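Local coordinates for protein CocE/NonD family hydrolase (Staphylococcus aureus subsp. aureus COL, PDB 3III) that probably hydrolyses ester or amide bonds as a serine hydrolase of the CocE/NonD family, whose natural substrate is not established, at residues D443-Q451 and V519-R530. Numbering follows the deposited sequence. Where two conformers were deposited one is given.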
ATOM      1  N   ASP A 443      -7.887  -9.377  -1.367  1.00  7.99           N
ATOM      2  CA  ASP A 443      -7.991  -8.161  -2.163  1.00  9.00           C
ATOM      3  C   ASP A 443      -8.353  -7.063  -1.183  1.00  7.79           C
ATOM      4  O   ASP A 443      -8.480  -7.295   0.017  1.00  9.06           O
ATOM      5  CB  ASP A 443      -9.040  -8.378  -3.264  1.00  8.31           C
ATOM      6  CG  ASP A 443      -8.862  -7.480  -4.489  1.00 10.71           C
ATOM      7  OD1 ASP A 443      -8.259  -6.388  -4.407  1.00 12.38           O
ATOM      8  OD2 ASP A 443      -9.374  -7.887  -5.554  1.00 10.92           O
ATOM      9  N   PHE A 444      -8.452  -5.848  -1.663  1.00  6.99           N
ATOM     10  CA  PHE A 444      -8.675  -4.693  -0.741  1.00  6.56           C
ATOM     11  C   PHE A 444     -10.178  -4.549  -0.371  1.00  6.34           C
ATOM     12  O   PHE A 444     -11.049  -4.697  -1.222  1.00  8.51           O
ATOM     13  CB  PHE A 444      -8.164  -3.435  -1.387  1.00  6.44           C
ATOM     14  CG  PHE A 444      -8.173  -2.241  -0.472  1.00  5.32           C
ATOM     15  CD1 PHE A 444      -9.049  -1.222  -0.709  1.00  7.23           C
ATOM     16  CD2 PHE A 444      -7.316  -2.167   0.605  1.00  6.00           C
ATOM     17  CE1 PHE A 444      -9.044  -0.081   0.113  1.00  7.67           C
ATOM     18  CE2 PHE A 444      -7.316  -1.084   1.428  1.00  6.20           C
ATOM     19  CZ  PHE A 444      -8.219  -0.052   1.189  1.00  5.99           C
ATOM     20  N   ASN A 445     -10.518  -4.212   0.859  1.00  7.17           N
ATOM     21  CA  ASN A 445      -9.648  -4.083   2.004  1.00  6.90           C
ATOM     22  C   ASN A 445      -9.938  -5.300   2.893  1.00  7.60           C
ATOM     23  O   ASN A 445     -11.008  -5.393   3.566  1.00  7.53           O
ATOM     24  CB  ASN A 445      -9.937  -2.697   2.685  1.00  7.73           C
ATOM     25  CG  ASN A 445      -9.042  -2.408   3.855  1.00  8.15           C
ATOM     26  OD1 ASN A 445      -8.264  -3.291   4.254  1.00  7.92           O
ATOM     27  ND2 ASN A 445      -9.169  -1.207   4.471  1.00  4.62           N
ATOM     28  N   HIS A 446      -8.981  -6.239   2.918  1.00  7.66           N
ATOM     29  CA  HIS A 446      -9.146  -7.549   3.592  1.00  8.34           C
ATOM     30  C   HIS A 446     -10.429  -8.272   3.164  1.00  8.96           C
ATOM     31  O   HIS A 446     -11.149  -8.797   3.993  1.00  9.83           O
ATOM     32  CB  HIS A 446      -9.085  -7.421   5.122  1.00  8.27           C
ATOM     33  CG  HIS A 446      -7.725  -7.042   5.619  1.00  9.55           C
ATOM     34  ND1 HIS A 446      -7.211  -5.776   5.447  1.00  5.61           N
ATOM     35  CD2 HIS A 446      -6.761  -7.768   6.224  1.00  8.94           C
ATOM     36  CE1 HIS A 446      -5.976  -5.753   5.920  1.00 11.35           C
ATOM     37  NE2 HIS A 446      -5.677  -6.950   6.401  1.00  7.78           N
ATOM     38  N   ILE A 447     -10.741  -8.219   1.878  1.00  8.17           N
ATOM     39  CA  ILE A 447     -11.819  -9.046   1.337  1.00  7.86           C
ATOM     40  C   ILE A 447     -11.223 -10.366   0.853  1.00  7.33           C
ATOM     41  O   ILE A 447     -10.041 -10.445   0.584  1.00  6.83           O
ATOM     42  CB  ILE A 447     -12.642  -8.353   0.205  1.00  7.28           C
ATOM     43  CG1 ILE A 447     -11.801  -8.122  -1.079  1.00  7.54           C
ATOM     44  CG2 ILE A 447     -13.258  -7.050   0.763  1.00  8.41           C
ATOM     45  CD1 ILE A 447     -12.708  -7.530  -2.288  1.00  5.47           C
ATOM     46  N   GLU A 448     -12.028 -11.412   0.889  1.00  8.07           N
ATOM     47  CA  GLU A 448     -11.563 -12.754   0.469  1.00  8.77           C
ATOM     48  C   GLU A 448     -12.166 -13.210  -0.851  1.00  9.84           C
ATOM     49  O   GLU A 448     -11.755 -14.255  -1.381  1.00 10.71           O
ATOM     50  CB  GLU A 448     -11.828 -13.772   1.572  1.00  9.50           C
ATOM     51  CG  GLU A 448     -11.090 -13.368   2.868  1.00  8.56           C
ATOM     52  CD  GLU A 448     -11.102 -14.398   3.960  1.00 11.22           C
ATOM     53  OE1 GLU A 448     -11.803 -15.444   3.859  1.00  9.46           O
ATOM     54  OE2 GLU A 448     -10.384 -14.154   4.976  1.00 12.41           O
ATOM     55  N   ASN A 449     -13.110 -12.436  -1.382  1.00  9.41           N
ATOM     56  CA  ASN A 449     -13.708 -12.728  -2.727  1.00  9.17           C
ATOM     57  C   ASN A 449     -13.177 -11.815  -3.812  1.00  9.04           C
ATOM     58  O   ASN A 449     -13.903 -11.455  -4.740  1.00  9.84           O
ATOM     59  CB  ASN A 449     -15.253 -12.612  -2.666  1.00 10.55           C
ATOM     60  CG  ASN A 449     -15.734 -11.178  -2.373  1.00 12.93           C
ATOM     61  OD1 ASN A 449     -15.020 -10.392  -1.767  1.00  7.82           O
ATOM     62  ND2 ASN A 449     -16.919 -10.829  -2.891  1.00 13.31           N
ATOM     63  N   GLY A 450     -11.900 -11.454  -3.719  1.00  7.47           N
ATOM     64  CA  GLY A 450     -11.279 -10.610  -4.671  1.00  8.92           C
ATOM     65  C   GLY A 450     -10.794 -11.318  -5.920  1.00  8.88           C
ATOM     66  O   GLY A 450     -11.029 -12.507  -6.148  1.00  7.99           O
ATOM     67  N   GLN A 451     -10.089 -10.558  -6.745  1.00  9.06           N
ATOM     68  CA  GLN A 451      -9.728 -11.023  -8.067  1.00  8.16           C
ATOM     69  C   GLN A 451      -8.213 -10.924  -8.234  1.00  8.32           C
ATOM     70  O   GLN A 451      -7.483 -10.793  -7.269  1.00  9.07           O
ATOM     71  CB  GLN A 451     -10.542 -10.269  -9.145  1.00  7.75           C
ATOM     72  CG  GLN A 451     -10.215  -8.777  -9.318  1.00  7.26           C
ATOM     73  CD  GLN A 451     -11.267  -7.995 -10.236  1.00  8.12           C
ATOM     74  OE1 GLN A 451     -12.192  -8.581 -10.746  1.00 11.94           O
ATOM     75  NE2 GLN A 451     -11.074  -6.688 -10.410  1.00  7.32           N
ATOM     76  N   VAL A 519     -15.727  -6.208  -8.390  1.00 11.24           N
ATOM     77  CA  VAL A 519     -16.011  -6.984  -7.209  1.00 11.89           C
ATOM     78  C   VAL A 519     -16.831  -6.081  -6.313  1.00 13.17           C
ATOM     79  O   VAL A 519     -16.483  -4.907  -6.071  1.00 11.49           O
ATOM     80  CB  VAL A 519     -14.705  -7.456  -6.518  1.00 13.02           C
ATOM     81  CG1 VAL A 519     -15.050  -8.182  -5.190  1.00 11.92           C
ATOM     82  CG2 VAL A 519     -13.858  -8.370  -7.456  1.00 10.25           C
ATOM     83  N   ILE A 520     -17.981  -6.554  -5.881  1.00 14.48           N
ATOM     84  CA  ILE A 520     -18.796  -5.668  -5.094  1.00 17.30           C
ATOM     85  C   ILE A 520     -18.667  -5.971  -3.611  1.00 18.20           C
ATOM     86  O   ILE A 520     -18.180  -7.025  -3.216  1.00 18.47           O
ATOM     87  CB  ILE A 520     -20.247  -5.665  -5.565  1.00 18.89           C
ATOM     88  CG1 ILE A 520     -20.922  -6.993  -5.263  1.00 20.01           C
ATOM     89  CG2 ILE A 520     -20.304  -5.347  -7.095  1.00 18.29           C
ATOM     90  CD1 ILE A 520     -22.347  -6.968  -5.766  1.00 22.07           C
ATOM     91  N   GLY A 521     -19.034  -4.981  -2.802  1.00 19.38           N
ATOM     92  CA  GLY A 521     -19.110  -5.160  -1.350  1.00 19.25           C
ATOM     93  C   GLY A 521     -17.787  -4.971  -0.654  1.00 17.91           C
ATOM     94  O   GLY A 521     -16.745  -4.691  -1.272  1.00 18.71           O
ATOM     95  N   ASN A 522     -17.826  -5.085   0.644  1.00 16.22           N
ATOM     96  CA  ASN A 522     -16.620  -5.052   1.420  1.00 14.38           C
ATOM     97  C   ASN A 522     -16.774  -6.067   2.579  1.00 14.67           C
ATOM     98  O   ASN A 522     -17.768  -6.807   2.654  1.00 14.44           O
ATOM     99  CB  ASN A 522     -16.377  -3.603   1.887  1.00 14.43           C
ATOM    100  CG  ASN A 522     -17.391  -3.111   2.911  1.00 15.31           C
ATOM    101  OD1 ASN A 522     -18.087  -3.896   3.572  1.00 14.71           O
ATOM    102  ND2 ASN A 522     -17.460  -1.785   3.065  1.00 16.49           N
ATOM    103  N   SER A 523     -15.824  -6.067   3.506  1.00 13.32           N
ATOM    104  CA  SER A 523     -15.797  -7.025   4.603  1.00 14.05           C
ATOM    105  C   SER A 523     -16.226  -6.399   5.902  1.00 14.81           C
ATOM    106  O   SER A 523     -16.024  -7.014   6.942  1.00 16.50           O
ATOM    107  CB  SER A 523     -14.381  -7.658   4.757  1.00 14.88           C
ATOM    108  OG  SER A 523     -13.306  -6.711   4.765  1.00 11.63           O
ATOM    109  N   THR A 524     -16.797  -5.175   5.866  1.00 14.30           N
ATOM    110  CA  THR A 524     -17.293  -4.490   7.063  1.00 14.75           C
ATOM    111  C   THR A 524     -18.619  -3.762   6.689  1.00 15.76           C
ATOM    112  O   THR A 524     -18.620  -2.538   6.526  1.00 14.74           O
ATOM    113  CB  THR A 524     -16.265  -3.439   7.611  1.00 13.96           C
ATOM    114  OG1 THR A 524     -16.006  -2.441   6.606  1.00 14.02           O
ATOM    115  CG2 THR A 524     -14.920  -4.099   7.942  1.00 14.25           C
ATOM    116  N   PRO A 525     -19.718  -4.529   6.491  1.00 17.00           N
ATOM    117  CA  PRO A 525     -21.001  -3.895   6.108  1.00 17.48           C
ATOM    118  C   PRO A 525     -21.326  -2.716   7.046  1.00 17.72           C
ATOM    119  O   PRO A 525     -21.152  -2.811   8.255  1.00 16.73           O
ATOM    120  CB  PRO A 525     -22.033  -5.041   6.240  1.00 18.38           C
ATOM    121  CG  PRO A 525     -21.218  -6.338   6.039  1.00 19.34           C
ATOM    122  CD  PRO A 525     -19.812  -6.002   6.636  1.00 17.25           C
ATOM    123  N   GLY A 526     -21.743  -1.597   6.465  1.00 18.47           N
ATOM    124  CA  GLY A 526     -21.975  -0.367   7.219  1.00 18.50           C
ATOM    125  C   GLY A 526     -20.799   0.575   7.487  1.00 17.98           C
ATOM    126  O   GLY A 526     -20.995   1.659   8.061  1.00 17.82           O
HETATM  127  N   MSE A 527     -19.597   0.164   7.075  0.70 17.07           N
HETATM  128  CA  MSE A 527     -18.391   0.941   7.278  0.70 17.19           C
HETATM  129  C   MSE A 527     -17.534   0.896   6.042  0.70 15.46           C
HETATM  130  O   MSE A 527     -17.277  -0.180   5.505  0.70 13.92           O
HETATM  131  CB  MSE A 527     -17.611   0.384   8.443  0.70 18.37           C
HETATM  132  CG  MSE A 527     -16.399   1.159   8.776  0.70 20.97           C
HETATM  133 SE   MSE A 527     -15.563   0.375  10.367  0.70 33.28          SE
HETATM  134  CE  MSE A 527     -16.998   0.842  11.637  0.70 22.73           C
ATOM    135  N   LYS A 528     -17.106   2.076   5.590  1.00 14.06           N
ATOM    136  CA  LYS A 528     -16.478   2.212   4.280  1.00 12.85           C
ATOM    137  C   LYS A 528     -14.970   1.937   4.316  1.00 11.37           C
ATOM    138  O   LYS A 528     -14.157   2.807   4.014  1.00 10.74           O
ATOM    139  CB  LYS A 528     -16.805   3.593   3.661  1.00 12.75           C
ATOM    140  CG  LYS A 528     -18.309   3.715   3.223  1.00 13.92           C
ATOM    141  CD  LYS A 528     -18.672   5.175   2.791  1.00 19.63           C
ATOM    142  CE  LYS A 528     -20.118   5.290   2.152  1.00 21.10           C
ATOM    143  NZ  LYS A 528     -20.746   6.664   2.425  1.00 19.55           N
ATOM    144  N   THR A 529     -14.611   0.694   4.631  1.00  9.64           N
ATOM    145  CA  THR A 529     -13.189   0.322   4.680  1.00  9.19           C
ATOM    146  C   THR A 529     -12.578   0.070   3.301  1.00  8.88           C
ATOM    147  O   THR A 529     -11.362   0.126   3.160  1.00  7.37           O
ATOM    148  CB  THR A 529     -12.946  -0.949   5.546  1.00  9.77           C
ATOM    149  OG1 THR A 529     -13.702  -2.003   5.003  1.00  8.73           O
ATOM    150  CG2 THR A 529     -13.333  -0.711   6.999  1.00  7.13           C
ATOM    151  N   ARG A 530     -13.425  -0.190   2.294  1.00  8.17           N
ATOM    152  CA  ARG A 530     -12.940  -0.399   0.935  1.00  7.54           C
ATOM    153  C   ARG A 530     -13.114   0.880   0.116  1.00  7.62           C
ATOM    154  O   ARG A 530     -13.932   1.755   0.454  1.00  6.27           O
ATOM    155  CB  ARG A 530     -13.670  -1.587   0.349  1.00  7.54           C
ATOM    156  CG  ARG A 530     -13.164  -2.087  -0.968  1.00  7.61           C
ATOM    157  CD  ARG A 530     -13.898  -3.323  -1.380  1.00 10.00           C
ATOM    158  NE  ARG A 530     -13.385  -3.743  -2.664  1.00  8.01           N
ATOM    159  CZ  ARG A 530     -14.120  -3.995  -3.735  1.00 10.61           C
ATOM    160  NH1 ARG A 530     -15.439  -3.974  -3.682  1.00 13.61           N
ATOM    161  NH2 ARG A 530     -13.530  -4.274  -4.861  1.00  8.68           N
TER
HETATM  162  O   HOH W   1     -13.445  -4.062   3.103  1.00 11.92           O
HETATM  163  O   HOH W   2     -16.238  -8.260  -0.719  0.50 17.13           O
HETATM  164  O   HOH W   3     -16.378  -9.383   0.994  0.50 21.94           O
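R530 of the 519-530 loop meets F444 and I447 of 443-451. Its side chain is extended from CG to NE, with CG anti to the backbone N (chi1 -171°). This brings R530 NE to F444 O at 2.9 Å, in a weak, bent bond. I447 CD1 lies over one face of the guanidinium and also meets V519 CG1 at 3.8 Å. V519 is buried here: CG1 also packs on N449 O at 3.5 Å, and CG2 on Q451. At the far end, R530 NH1 donates to V519 O and to G521 O, 2.8 Å each, which ties the loop back on itself.

The tight part continues at N445, which follows a cis peptide bond. Its CB sits over the centre of the F444 ring. N445 ND2 donates to T529 O at 2.9 Å, in the amide plane but above the carbonyl plane, while OD1 accepts a hydrogen bond from H446 ND1, in the imidazole plane. S523 OG faces N445 O (2.9 Å) and H446 O (3.1 Å), and is hydrogen-bonded to W91 NE1. Water 1 links N445 O, S523 N and T529 OG1.

Only the N449 amide is looser and exposed. Two water positions near OD1 are too close to be filled at once and are probably alternatives; their weak links to I520 O and N522 O are doubtful.

Both segments belong to the C-terminal non-catalytic region, and W91 and F213 contact them from the hydrolase part. Direct bonds between the segments end on backbone carbonyls, so they probably depend on the path of the chain at this likely domain junction.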